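Local coordinates for protein lactococcus lactis MG1363 DpsA (Lactococcus lactis, PDB 1ZS3) that binds DNA and, as a Dps-family protein that assembles into a twelve-subunit shell, probably protects it from oxidative stress, at residues A65-E70 with Y152-Q157; I20-H23 with G28-L31; H97-E102 with N126-R131; V158-A163 with K168-F173. All coordinates share one frame; numbering follows the deposited sequence.

Contact 1 (A65-E70 with Y152-Q157)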
loop_
_atom_site.group_PDB
_atom_site.type_symbol
_atom_site.label_atom_id
_atom_site.label_comp_id
_atom_site.label_asym_id
_atom_site.label_seq_id
_atom_site.Cartn_x
_atom_site.Cartn_y
_atom_site.Cartn_z
ATOM N N ALA A 65 -8.508 -12.928 -21.459
ATOM C CA ALA A 65 -9.949 -12.810 -21.368
ATOM C C ALA A 65 -10.340 -11.484 -20.676
ATOM O O ALA A 65 -11.139 -10.746 -21.231
ATOM C CB ALA A 65 -10.538 -13.988 -20.680
ATOM N N GLN A 66 -9.789 -11.206 -19.496
ATOM C CA GLN A 66 -10.150 -10.003 -18.747
ATOM C C GLN A 66 -9.802 -8.718 -19.482
ATOM O O GLN A 66 -10.491 -7.702 -19.324
ATOM C CB GLN A 66 -9.505 -10.019 -17.334
ATOM C CG GLN A 66 -10.508 -9.500 -16.287
ATOM C CD GLN A 66 -9.956 -8.356 -15.369
ATOM O OE1 GLN A 66 -10.674 -7.359 -15.110
ATOM N NE2 GLN A 66 -8.703 -8.541 -14.885
ATOM N N ARG A 67 -8.757 -8.773 -20.309
ATOM C CA ARG A 67 -8.351 -7.616 -21.054
ATOM C C ARG A 67 -9.302 -7.368 -22.218
ATOM O O ARG A 67 -9.517 -6.211 -22.611
ATOM C CB ARG A 67 -6.913 -7.762 -21.585
ATOM C CG ARG A 67 -5.817 -7.966 -20.529
ATOM C CD ARG A 67 -5.475 -6.757 -19.657
ATOM N NE ARG A 67 -4.441 -5.981 -20.332
ATOM C CZ ARG A 67 -4.611 -4.776 -20.892
ATOM N NH1 ARG A 67 -3.577 -4.190 -21.510
ATOM N NH2 ARG A 67 -5.782 -4.143 -20.823
ATOM N N GLU A 68 -9.830 -8.440 -22.799
ATOM C CA GLU A 68 -10.741 -8.313 -23.943
ATOM C C GLU A 68 -12.064 -7.712 -23.463
ATOM O O GLU A 68 -12.625 -6.879 -24.146
ATOM C CB GLU A 68 -10.913 -9.656 -24.657
ATOM C CG GLU A 68 -9.631 -10.212 -25.319
ATOM C CD GLU A 68 -9.369 -9.768 -26.751
ATOM O OE1 GLU A 68 -9.888 -10.422 -27.673
ATOM O OE2 GLU A 68 -8.608 -8.800 -26.979
ATOM N N VAL A 69 -12.528 -8.064 -22.280
ATOM C CA VAL A 69 -13.690 -7.424 -21.685
ATOM C C VAL A 69 -13.403 -5.975 -21.286
ATOM O O VAL A 69 -14.298 -5.147 -21.288
ATOM C CB VAL A 69 -14.103 -8.192 -20.439
ATOM C CG1 VAL A 69 -15.206 -7.457 -19.632
ATOM C CG2 VAL A 69 -14.536 -9.598 -20.806
ATOM N N GLU A 70 -12.176 -5.713 -20.880
ATOM C CA GLU A 70 -11.739 -4.396 -20.498
ATOM C C GLU A 70 -11.787 -3.439 -21.677
ATOM O O GLU A 70 -12.141 -2.267 -21.521
ATOM C CB GLU A 70 -10.325 -4.450 -19.960
ATOM C CG GLU A 70 -10.176 -4.226 -18.454
ATOM C CD GLU A 70 -8.734 -4.480 -17.972
ATOM O OE1 GLU A 70 -7.797 -3.715 -18.370
ATOM O OE2 GLU A 70 -8.534 -5.452 -17.213
ATOM N N TYR A 152 -4.954 -2.352 -31.081
ATOM C CA TYR A 152 -4.113 -2.840 -32.126
ATOM C C TYR A 152 -2.770 -3.300 -31.594
ATOM O O TYR A 152 -2.327 -4.393 -31.925
ATOM C CB TYR A 152 -3.917 -1.728 -33.129
ATOM C CG TYR A 152 -2.942 -2.074 -34.201
ATOM C CD1 TYR A 152 -1.764 -1.343 -34.343
ATOM C CD2 TYR A 152 -3.162 -3.163 -35.032
ATOM C CE1 TYR A 152 -0.851 -1.675 -35.311
ATOM C CE2 TYR A 152 -2.242 -3.516 -35.992
ATOM C CZ TYR A 152 -1.088 -2.754 -36.114
ATOM O OH TYR A 152 -0.159 -3.045 -37.023
ATOM N N GLY A 153 -2.119 -2.482 -30.762
ATOM C CA GLY A 153 -0.797 -2.790 -30.244
ATOM C C GLY A 153 -0.846 -3.914 -29.211
ATOM O O GLY A 153 0.064 -4.711 -29.158
ATOM N N TYR A 154 -1.893 -3.977 -28.403
ATOM C CA TYR A 154 -2.056 -5.080 -27.469
ATOM C C TYR A 154 -2.207 -6.426 -28.188
ATOM O O TYR A 154 -1.602 -7.409 -27.800
ATOM C CB TYR A 154 -3.258 -4.868 -26.597
ATOM C CG TYR A 154 -3.559 -6.068 -25.734
ATOM C CD1 TYR A 154 -2.745 -6.383 -24.630
ATOM C CD2 TYR A 154 -4.641 -6.909 -26.012
ATOM C CE1 TYR A 154 -3.027 -7.463 -23.818
ATOM C CE2 TYR A 154 -4.923 -7.999 -25.204
ATOM C CZ TYR A 154 -4.100 -8.272 -24.118
ATOM O OH TYR A 154 -4.366 -9.350 -23.342
ATOM N N ASN A 155 -2.993 -6.457 -29.263
ATOM C CA ASN A 155 -3.163 -7.653 -30.092
ATOM C C ASN A 155 -1.790 -8.092 -30.669
ATOM O O ASN A 155 -1.453 -9.241 -30.601
ATOM C CB ASN A 155 -4.190 -7.391 -31.225
ATOM C CG ASN A 155 -5.706 -7.563 -30.744
ATOM O OD1 ASN A 155 -5.971 -7.577 -29.561
ATOM N ND2 ASN A 155 -6.525 -7.598 -31.762
ATOM N N LEU A 156 -1.009 -7.181 -31.208
ATOM C CA LEU A 156 0.313 -7.516 -31.776
ATOM C C LEU A 156 1.244 -8.156 -30.752
ATOM O O LEU A 156 2.063 -9.015 -31.079
ATOM C CB LEU A 156 1.008 -6.264 -32.285
ATOM C CG LEU A 156 1.210 -6.197 -33.783
ATOM C CD1 LEU A 156 0.043 -6.791 -34.477
ATOM C CD2 LEU A 156 1.449 -4.736 -34.207
ATOM N N GLN A 157 1.113 -7.727 -29.504
ATOM C CA GLN A 157 1.919 -8.176 -28.400
ATOM C C GLN A 157 1.495 -9.555 -28.038
ATOM O O GLN A 157 2.347 -10.430 -27.940
ATOM C CB GLN A 157 1.663 -7.228 -27.250
ATOM C CG GLN A 157 2.492 -7.341 -26.036
ATOM C CD GLN A 157 1.858 -6.539 -24.901
ATOM O OE1 GLN A 157 1.392 -5.402 -25.109
ATOM N NE2 GLN A 157 1.771 -7.138 -23.731
#

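Contact 2 (I20-H23 with G28-L31)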
loop_
_atom_site.group_PDB
_atom_site.type_symbol
_atom_site.label_atom_id
_atom_site.label_comp_id
_atom_site.label_asym_id
_atom_site.label_seq_id
_atom_site.Cartn_x
_atom_site.Cartn_y
_atom_site.Cartn_z
ATOM N N ILE A 20 -27.634 1.134 -43.225
ATOM C CA ILE A 20 -27.065 2.226 -44.029
ATOM C C ILE A 20 -25.595 2.368 -43.704
ATOM O O ILE A 20 -24.773 2.287 -44.629
ATOM C CB ILE A 20 -27.827 3.562 -43.774
ATOM C CG1 ILE A 20 -29.254 3.518 -44.369
ATOM C CG2 ILE A 20 -27.046 4.775 -44.281
ATOM C CD1 ILE A 20 -30.353 4.234 -43.518
ATOM N N ASP A 21 -25.282 2.573 -42.424
ATOM C CA ASP A 21 -23.902 2.762 -41.948
ATOM C C ASP A 21 -22.927 1.596 -42.325
ATOM O O ASP A 21 -21.761 1.843 -42.669
ATOM C CB ASP A 21 -23.935 2.993 -40.397
ATOM C CG ASP A 21 -24.524 4.361 -39.989
ATOM O OD1 ASP A 21 -24.751 5.220 -40.874
ATOM O OD2 ASP A 21 -24.813 4.646 -38.807
ATOM N N HIS A 22 -23.428 0.356 -42.274
ATOM C CA HIS A 22 -22.634 -0.806 -42.629
ATOM C C HIS A 22 -22.146 -0.818 -44.075
ATOM O O HIS A 22 -21.192 -1.547 -44.374
ATOM C CB HIS A 22 -23.319 -2.178 -42.258
ATOM C CG HIS A 22 -23.033 -2.514 -40.854
ATOM N ND1 HIS A 22 -21.696 -2.581 -40.435
ATOM C CD2 HIS A 22 -23.835 -2.642 -39.770
ATOM C CE1 HIS A 22 -21.682 -2.823 -39.163
ATOM N NE2 HIS A 22 -22.965 -2.845 -38.716
ATOM N N HIS A 23 -22.779 -0.038 -44.970
ATOM C CA HIS A 23 -22.472 -0.144 -46.432
ATOM C C HIS A 23 -21.445 0.872 -46.935
ATOM O O HIS A 23 -20.893 0.704 -48.029
ATOM C CB HIS A 23 -23.740 -0.018 -47.340
ATOM C CG HIS A 23 -24.793 -1.071 -47.079
ATOM N ND1 HIS A 23 -24.550 -2.212 -46.317
ATOM C CD2 HIS A 23 -26.089 -1.155 -47.474
ATOM C CE1 HIS A 23 -25.638 -2.962 -46.273
ATOM N NE2 HIS A 23 -26.583 -2.340 -46.967
ATOM N N GLY A 28 -18.158 3.421 -36.351
ATOM C CA GLY A 28 -18.989 2.675 -35.395
ATOM C C GLY A 28 -19.500 1.362 -35.935
ATOM O O GLY A 28 -19.755 0.408 -35.206
ATOM N N ALA A 29 -19.700 1.301 -37.243
ATOM C CA ALA A 29 -20.187 0.061 -37.883
ATOM C C ALA A 29 -19.047 -0.951 -37.858
ATOM O O ALA A 29 -19.212 -2.065 -37.347
ATOM C CB ALA A 29 -20.583 0.342 -39.350
ATOM N N MET A 30 -17.894 -0.543 -38.408
ATOM C CA MET A 30 -16.699 -1.365 -38.370
ATOM C C MET A 30 -16.334 -1.897 -36.973
ATOM O O MET A 30 -15.922 -3.045 -36.843
ATOM C CB MET A 30 -15.533 -0.581 -38.947
ATOM C CG MET A 30 -14.314 -1.410 -39.241
ATOM S SD MET A 30 -14.749 -2.821 -40.322
ATOM C CE MET A 30 -14.590 -1.953 -41.940
ATOM N N LEU A 31 -16.509 -1.075 -35.950
ATOM C CA LEU A 31 -16.197 -1.424 -34.574
ATOM C C LEU A 31 -17.182 -2.391 -33.959
ATOM O O LEU A 31 -16.919 -2.924 -32.876
ATOM C CB LEU A 31 -16.129 -0.182 -33.690
ATOM C CG LEU A 31 -14.902 0.696 -33.900
ATOM C CD1 LEU A 31 -15.080 2.062 -33.250
ATOM C CD2 LEU A 31 -13.660 -0.008 -33.388
#

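Contact 3 (H97-E102 with N126-R131)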
loop_
_atom_site.group_PDB
_atom_site.type_symbol
_atom_site.label_atom_id
_atom_site.label_comp_id
_atom_site.label_asym_id
_atom_site.label_seq_id
_atom_site.Cartn_x
_atom_site.Cartn_y
_atom_site.Cartn_z
ATOM N N HIS A 97 -19.630 -10.981 -35.546
ATOM C CA HIS A 97 -18.286 -11.583 -35.408
ATOM C C HIS A 97 -17.818 -12.281 -36.676
ATOM O O HIS A 97 -18.555 -13.038 -37.262
ATOM C CB HIS A 97 -18.224 -12.555 -34.201
ATOM C CG HIS A 97 -18.500 -13.997 -34.559
ATOM N ND1 HIS A 97 -19.747 -14.600 -34.448
ATOM C CD2 HIS A 97 -17.694 -14.953 -35.072
ATOM C CE1 HIS A 97 -19.679 -15.876 -34.841
ATOM N NE2 HIS A 97 -18.446 -16.105 -35.235
ATOM N N LYS A 98 -16.636 -11.967 -37.168
ATOM C CA LYS A 98 -16.119 -12.664 -38.340
ATOM C C LYS A 98 -14.793 -13.366 -38.015
ATOM O O LYS A 98 -14.056 -12.955 -37.145
ATOM C CB LYS A 98 -15.986 -11.704 -39.544
ATOM C CG LYS A 98 -17.127 -10.651 -39.686
ATOM C CD LYS A 98 -18.116 -10.941 -40.850
ATOM C CE LYS A 98 -19.456 -11.510 -40.345
ATOM N NZ LYS A 98 -20.638 -11.151 -41.213
ATOM N N PHE A 99 -14.519 -14.445 -38.755
ATOM C CA PHE A 99 -13.244 -15.149 -38.804
ATOM C C PHE A 99 -12.863 -15.946 -37.532
ATOM O O PHE A 99 -11.877 -16.673 -37.533
ATOM C CB PHE A 99 -12.083 -14.210 -39.211
ATOM C CG PHE A 99 -12.103 -13.758 -40.669
ATOM C CD1 PHE A 99 -13.208 -13.118 -41.221
ATOM C CD2 PHE A 99 -11.001 -13.985 -41.497
ATOM C CE1 PHE A 99 -13.221 -12.709 -42.551
ATOM C CE2 PHE A 99 -11.001 -13.572 -42.855
ATOM C CZ PHE A 99 -12.113 -12.936 -43.372
ATOM N N ILE A 100 -13.598 -15.761 -36.447
ATOM C CA ILE A 100 -13.324 -16.411 -35.167
ATOM C C ILE A 100 -14.463 -17.364 -34.924
ATOM O O ILE A 100 -15.634 -17.027 -35.048
ATOM C CB ILE A 100 -13.252 -15.414 -33.984
ATOM C CG1 ILE A 100 -11.939 -14.646 -34.015
ATOM C CG2 ILE A 100 -13.450 -16.124 -32.628
ATOM C CD1 ILE A 100 -12.145 -13.150 -34.005
ATOM N N THR A 101 -14.101 -18.575 -34.545
ATOM C CA THR A 101 -15.054 -19.670 -34.565
ATOM C C THR A 101 -14.897 -20.556 -33.313
ATOM O O THR A 101 -13.820 -21.027 -33.029
ATOM C CB THR A 101 -14.864 -20.483 -35.877
ATOM O OG1 THR A 101 -14.432 -21.794 -35.591
ATOM C CG2 THR A 101 -13.713 -19.909 -36.820
ATOM N N GLU A 102 -15.980 -20.729 -32.583
ATOM C CA GLU A 102 -15.994 -21.551 -31.375
ATOM C C GLU A 102 -15.927 -23.031 -31.747
ATOM O O GLU A 102 -15.781 -23.348 -32.903
ATOM C CB GLU A 102 -17.179 -21.217 -30.512
ATOM C CG GLU A 102 -17.138 -19.775 -30.080
ATOM C CD GLU A 102 -18.350 -19.423 -29.292
ATOM O OE1 GLU A 102 -18.485 -19.954 -28.154
ATOM O OE2 GLU A 102 -19.151 -18.608 -29.821
ATOM N N ASN A 126 -7.184 -8.169 -36.285
ATOM C CA ASN A 126 -6.410 -6.977 -36.731
ATOM C C ASN A 126 -6.836 -6.393 -38.066
ATOM O O ASN A 126 -6.687 -5.205 -38.255
ATOM C CB ASN A 126 -4.890 -7.213 -36.745
ATOM C CG ASN A 126 -4.241 -6.970 -35.355
ATOM O OD1 ASN A 126 -4.893 -6.501 -34.410
ATOM N ND2 ASN A 126 -2.965 -7.302 -35.235
ATOM N N MET A 127 -7.333 -7.221 -38.987
ATOM C CA MET A 127 -7.840 -6.726 -40.288
ATOM C C MET A 127 -8.943 -5.694 -40.093
ATOM O O MET A 127 -8.991 -4.725 -40.842
ATOM C CB MET A 127 -8.407 -7.877 -41.152
ATOM C CG MET A 127 -7.369 -8.820 -41.812
ATOM S SD MET A 127 -8.095 -10.492 -42.085
ATOM C CE MET A 127 -6.678 -11.704 -41.500
ATOM N N PHE A 128 -9.790 -5.897 -39.084
ATOM C CA PHE A 128 -10.911 -5.025 -38.777
ATOM C C PHE A 128 -10.562 -3.804 -37.911
ATOM O O PHE A 128 -11.229 -2.771 -38.017
ATOM C CB PHE A 128 -11.986 -5.839 -38.068
ATOM C CG PHE A 128 -12.586 -6.927 -38.903
ATOM C CD1 PHE A 128 -11.871 -8.083 -39.198
ATOM C CD2 PHE A 128 -13.877 -6.792 -39.417
ATOM C CE1 PHE A 128 -12.431 -9.083 -39.971
ATOM C CE2 PHE A 128 -14.428 -7.794 -40.185
ATOM C CZ PHE A 128 -13.708 -8.946 -40.458
ATOM N N ILE A 129 -9.590 -3.970 -37.002
ATOM C CA ILE A 129 -9.170 -2.912 -36.085
ATOM C C ILE A 129 -8.460 -1.866 -36.907
ATOM O O ILE A 129 -8.752 -0.695 -36.778
ATOM C CB ILE A 129 -8.287 -3.547 -34.970
ATOM C CG1 ILE A 129 -9.187 -4.220 -33.922
ATOM C CG2 ILE A 129 -7.394 -2.559 -34.345
ATOM C CD1 ILE A 129 -8.521 -5.328 -33.081
ATOM N N THR A 130 -7.521 -2.340 -37.717
ATOM C CA THR A 130 -6.787 -1.527 -38.683
ATOM C C THR A 130 -7.694 -0.534 -39.404
ATOM O O THR A 130 -7.399 0.660 -39.464
ATOM C CB THR A 130 -6.036 -2.454 -39.652
ATOM O OG1 THR A 130 -4.730 -2.729 -39.115
ATOM C CG2 THR A 130 -5.748 -1.816 -40.985
ATOM N N ARG A 131 -8.798 -1.046 -39.921
ATOM C CA ARG A 131 -9.755 -0.263 -40.667
ATOM C C ARG A 131 -10.461 0.716 -39.750
ATOM O O ARG A 131 -10.663 1.860 -40.118
ATOM C CB ARG A 131 -10.766 -1.183 -41.384
ATOM C CG ARG A 131 -10.170 -1.914 -42.598
ATOM C CD ARG A 131 -11.206 -2.586 -43.533
ATOM N NE ARG A 131 -11.196 -4.053 -43.383
ATOM C CZ ARG A 131 -12.079 -4.891 -43.950
ATOM N NH1 ARG A 131 -11.954 -6.207 -43.744
ATOM N NH2 ARG A 131 -13.082 -4.417 -44.702
#

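Contact 4 (V158-A163 with K168-F173)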
loop_
_atom_site.group_PDB
_atom_site.type_symbol
_atom_site.label_atom_id
_atom_site.label_comp_id
_atom_site.label_asym_id
_atom_site.label_seq_id
_atom_site.Cartn_x
_atom_site.Cartn_y
_atom_site.Cartn_z
ATOM N N VAL A 158 0.189 -9.780 -27.889
ATOM C CA VAL A 158 -0.278 -11.116 -27.573
ATOM C C VAL A 158 0.174 -12.142 -28.612
ATOM O O VAL A 158 0.466 -13.288 -28.234
ATOM C CB VAL A 158 -1.807 -11.195 -27.459
ATOM C CG1 VAL A 158 -2.258 -12.634 -27.413
ATOM C CG2 VAL A 158 -2.299 -10.439 -26.224
ATOM N N ILE A 159 0.205 -11.755 -29.894
ATOM C CA ILE A 159 0.549 -12.670 -30.977
ATOM C C ILE A 159 1.977 -13.096 -30.810
ATOM O O ILE A 159 2.300 -14.245 -31.129
ATOM C CB ILE A 159 0.366 -12.006 -32.393
ATOM C CG1 ILE A 159 -1.120 -11.870 -32.754
ATOM C CG2 ILE A 159 1.092 -12.807 -33.523
ATOM C CD1 ILE A 159 -1.406 -10.728 -33.723
ATOM N N ARG A 160 2.827 -12.178 -30.368
ATOM C CA ARG A 160 4.245 -12.464 -30.317
ATOM C C ARG A 160 4.567 -13.160 -29.058
ATOM O O ARG A 160 5.568 -13.797 -29.006
ATOM C CB ARG A 160 5.077 -11.207 -30.436
ATOM C CG ARG A 160 6.594 -11.486 -30.431
ATOM C CD ARG A 160 7.436 -10.273 -30.832
ATOM N NE ARG A 160 7.281 -9.204 -29.860
ATOM C CZ ARG A 160 8.172 -8.893 -28.939
ATOM N NH1 ARG A 160 9.329 -9.526 -28.863
ATOM N NH2 ARG A 160 7.910 -7.920 -28.104
ATOM N N ASN A 161 3.726 -13.053 -28.056
ATOM C CA ASN A 161 3.957 -13.771 -26.775
ATOM C C ASN A 161 3.547 -15.209 -26.922
ATOM O O ASN A 161 4.293 -16.093 -26.505
ATOM C CB ASN A 161 3.133 -13.187 -25.630
ATOM C CG ASN A 161 3.801 -12.003 -24.938
ATOM O OD1 ASN A 161 4.982 -11.664 -25.179
ATOM N ND2 ASN A 161 3.039 -11.369 -24.059
ATOM N N LEU A 162 2.341 -15.441 -27.443
ATOM C CA LEU A 162 1.894 -16.797 -27.811
ATOM C C LEU A 162 2.837 -17.460 -28.836
ATOM O O LEU A 162 3.164 -18.637 -28.700
ATOM C CB LEU A 162 0.454 -16.767 -28.296
ATOM C CG LEU A 162 -0.607 -16.184 -27.349
ATOM C CD1 LEU A 162 -1.933 -16.004 -28.073
ATOM C CD2 LEU A 162 -0.825 -17.077 -26.143
ATOM N N ALA A 163 3.304 -16.729 -29.849
ATOM C CA ALA A 163 4.231 -17.290 -30.786
ATOM C C ALA A 163 5.526 -17.703 -30.064
ATOM O O ALA A 163 5.977 -18.814 -30.256
ATOM C CB ALA A 163 4.514 -16.336 -31.877
ATOM N N LYS A 168 8.292 -20.304 -31.306
ATOM C CA LYS A 168 8.310 -19.692 -32.647
ATOM C C LYS A 168 8.559 -18.180 -32.595
ATOM O O LYS A 168 8.222 -17.499 -31.641
ATOM C CB LYS A 168 6.979 -19.943 -33.401
ATOM C CG LYS A 168 6.489 -21.430 -33.426
ATOM C CD LYS A 168 6.050 -21.927 -34.846
ATOM C CE LYS A 168 5.068 -23.113 -34.815
ATOM N NZ LYS A 168 5.636 -24.266 -34.040
ATOM N N SER A 169 9.168 -17.687 -33.675
ATOM C CA SER A 169 9.201 -16.264 -34.001
ATOM C C SER A 169 7.822 -15.851 -34.481
ATOM O O SER A 169 7.066 -16.659 -35.010
ATOM C CB SER A 169 10.245 -15.970 -35.091
ATOM O OG SER A 169 11.380 -15.357 -34.504
ATOM N N VAL A 170 7.531 -14.562 -34.371
ATOM C CA VAL A 170 6.296 -14.044 -34.933
ATOM C C VAL A 170 6.377 -14.283 -36.470
ATOM O O VAL A 170 5.418 -14.780 -37.071
ATOM C CB VAL A 170 6.033 -12.543 -34.498
ATOM C CG1 VAL A 170 6.599 -11.508 -35.536
ATOM C CG2 VAL A 170 4.563 -12.325 -34.293
ATOM N N ALA A 171 7.585 -14.065 -37.037
ATOM C CA ALA A 171 7.857 -14.182 -38.485
ATOM C C ALA A 171 7.396 -15.525 -39.094
ATOM O O ALA A 171 6.989 -15.552 -40.274
ATOM C CB ALA A 171 9.362 -13.954 -38.784
ATOM N N ASP A 172 7.548 -16.632 -38.329
ATOM C CA ASP A 172 6.890 -17.896 -38.776
ATOM C C ASP A 172 5.444 -17.671 -39.253
ATOM O O ASP A 172 5.174 -17.596 -40.448
ATOM C CB ASP A 172 6.956 -19.023 -37.777
ATOM C CG ASP A 172 8.399 -19.250 -37.275
ATOM O OD1 ASP A 172 9.393 -18.785 -37.904
ATOM O OD2 ASP A 172 8.648 -19.910 -36.242
ATOM N N PHE A 173 4.518 -17.525 -38.318
ATOM C CA PHE A 173 3.225 -16.881 -38.702
ATOM C C PHE A 173 3.481 -15.513 -39.355
ATOM O O PHE A 173 2.803 -15.208 -40.355
ATOM C CB PHE A 173 2.291 -16.714 -37.481
ATOM C CG PHE A 173 2.405 -17.907 -36.511
ATOM C CD1 PHE A 173 3.538 -18.097 -35.689
ATOM C CD2 PHE A 173 1.449 -18.924 -36.542
ATOM C CE1 PHE A 173 3.615 -19.252 -34.886
ATOM C CE2 PHE A 173 1.540 -20.063 -35.740
ATOM C CZ PHE A 173 2.613 -20.228 -34.917
#

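Contact 1 (A65-E70 with Y152-Q157)
R67 and Y154 carry this contact, and their side chains cross obliquely. The guanidinium of R67 sits off-centre over the phenol ring as a cation-pi pair. Its CZ is 4.8 Å from the ring centroid of Y154, 29° off the ring normal. The two planes are 54° apart, so this is no flat stack. CB and CG of R67 lie by the phenol oxygen, CG 3.5 Å from OH of Y154; bends at chi2 and chi3 bring the guanidinium over the ring. Y154 reaches across with CG anti to its backbone N (chi1 173°). E68 takes another side of the ring: its OE2 lies at the edge, 4.2 Å from CE2 of Y154. A leucine in place of Y154 would probably leave the R67 cation without its ring and open a gap between the helices. A salt bridge from R67 NH2 to E70 OE1, at 3.2 Å, also holds the guanidinium, though its hydrogen bond is weak. The segments run nearly antiparallel, axes 12.2 Å apart. They belong to helices 55-81 and 142-165. Helix 111-138 joins both through hydrogen bonds of Q125 to E68 and N126 to N155, while helix 27-51 packs on E68 through L38 and E41.

Contact 2 (I20-H23 with G28-L31)
The backbone N of A29, the residue that meets H22 in this contact, is hydrogen-bonded to OG1 of T26. T26 comes just before helix 27-51, so the bond ties down the first turn of that helix. The A29 methyl then faces the preceding helix. It lies over one face of the H22 imidazole, with CB of A29 3.3 Å from ND1 of H22. The same ring also meets the A29 carbonyl: CE1 of H22 is 3.2 Å from O of A29. No hydrogen bond links the two segments. The H22 side chain leaves its helix with CG beside the backbone N (chi1 -85°), and its end turns in toward A29. Y96 meets the same imidazole, with the two ring planes at about 25°. A serine in place of H22 would probably uncover the A29 methyl and leave the Y96 ring without its aromatic partner. D21 adds a backbone contact, its O 3.8 Å from CB of A29. Its carboxylate is engaged elsewhere, in a salt bridge with K17. Behind A29, M30 packs on R131, A132 and L135 of helix 111-138, while L31 reaches L144 and V148 of helix 142-165. The arrangement is a short turn between two consecutive helices. It joins the N-terminal helix 5-23, of the kind required for DNA binding in these Dps proteins, to the four-helix bundle.

Contact 3 (H97-E102 with N126-R131)
K98 and F128 bring an irregular loop against a helix, their CA atoms 9.3 Å apart. The loop follows helix 90-96 and leads toward helix 111-138 of the Dps four-helix bundle. F99 has a positive phi of 70°, and its side chain points toward the helix. Two aromatic motifs follow, an offset edge-to-face pair and a Met-aromatic contact. In the first, F128 presents its edge to the face of F99. The ring centroids of F99 and F128 are 6.0 Å apart and the planes stand at 73°. In the second, SD of M127 approaches the F99 ring obliquely, 4.9 Å from its centroid. The F99 ring thus meets two successive residues of the helix. Elsewhere, H33 makes a further edge-to-face contact with F128, and N37 bonds the backbone N of K98 through OD1. The loop is therefore also tied to helix 27-51. K98 meets F128 at about a right angle and uses only the base of its chain. Bends at chi2 and chi3 carry its amine away from the helix. What remains beside the aromatic ring is methylene, with CB of K98 3.7 Å from CZ of F128.

Contact 4 (V158-A163 with K168-F173)
One backbone hydrogen bond joins A163 to K168, and the rest of the contact is apolar. K168 N donates to O of A163 at 2.9 Å. The bond is bent, with an N-H...O angle of 141°, and the donor is tilted 31° from the carbonyl plane. The apolar contacts centre on V170 and A163. CG2 of V170 meets CG2 of I159 at 3.6 Å, a branch that I159 holds anti to its backbone N. The same V170 methyl lies alongside R160, 4.0 Å from its CB. The A163 methyl points into the returning chain, 4.2 Å from CA of V170. It also meets the F173 ring obliquely, 4.3 Å from CE1 of F173. Within the returning chain, S169 N makes a weak hydrogen bond to OD2 of D172, closing a small turn. Charge acts away from this packing: the R160 guanidinium forms a salt bridge with D81 of the second subunit, and N83 of that subunit packs on V170. F173, the last residue modelled, reaches E116 and I119 of helix 111-138. The arrangement is a C-terminal tail that leaves helix 142-165, reverses and folds back along its last turns, at a subunit interface of the Dps shell.

In the fold
Contact 1 is the buried one, its centre about 8 Å from the chain centre, and it mixes charge with an aromatic ring. Contact 3 is just as central but only partly buried, and its chemistry is aromatic and sulfur. The two meet where N155 probably hydrogen-bonds N126, so helices 111-138 and 142-165 are linked there. Contacts 2 and 4 are peripheral, with centres about 31 Å apart on opposite sides of the chain centre. Both lie where the chain turns back near a terminus; contact 2 is ring and methyl packing, contact 4 a backbone bond with aliphatic packing. Contacts 1 and 4 share helix 142-165 and touch the second subunit. M30 packs contact 2 against contact 3.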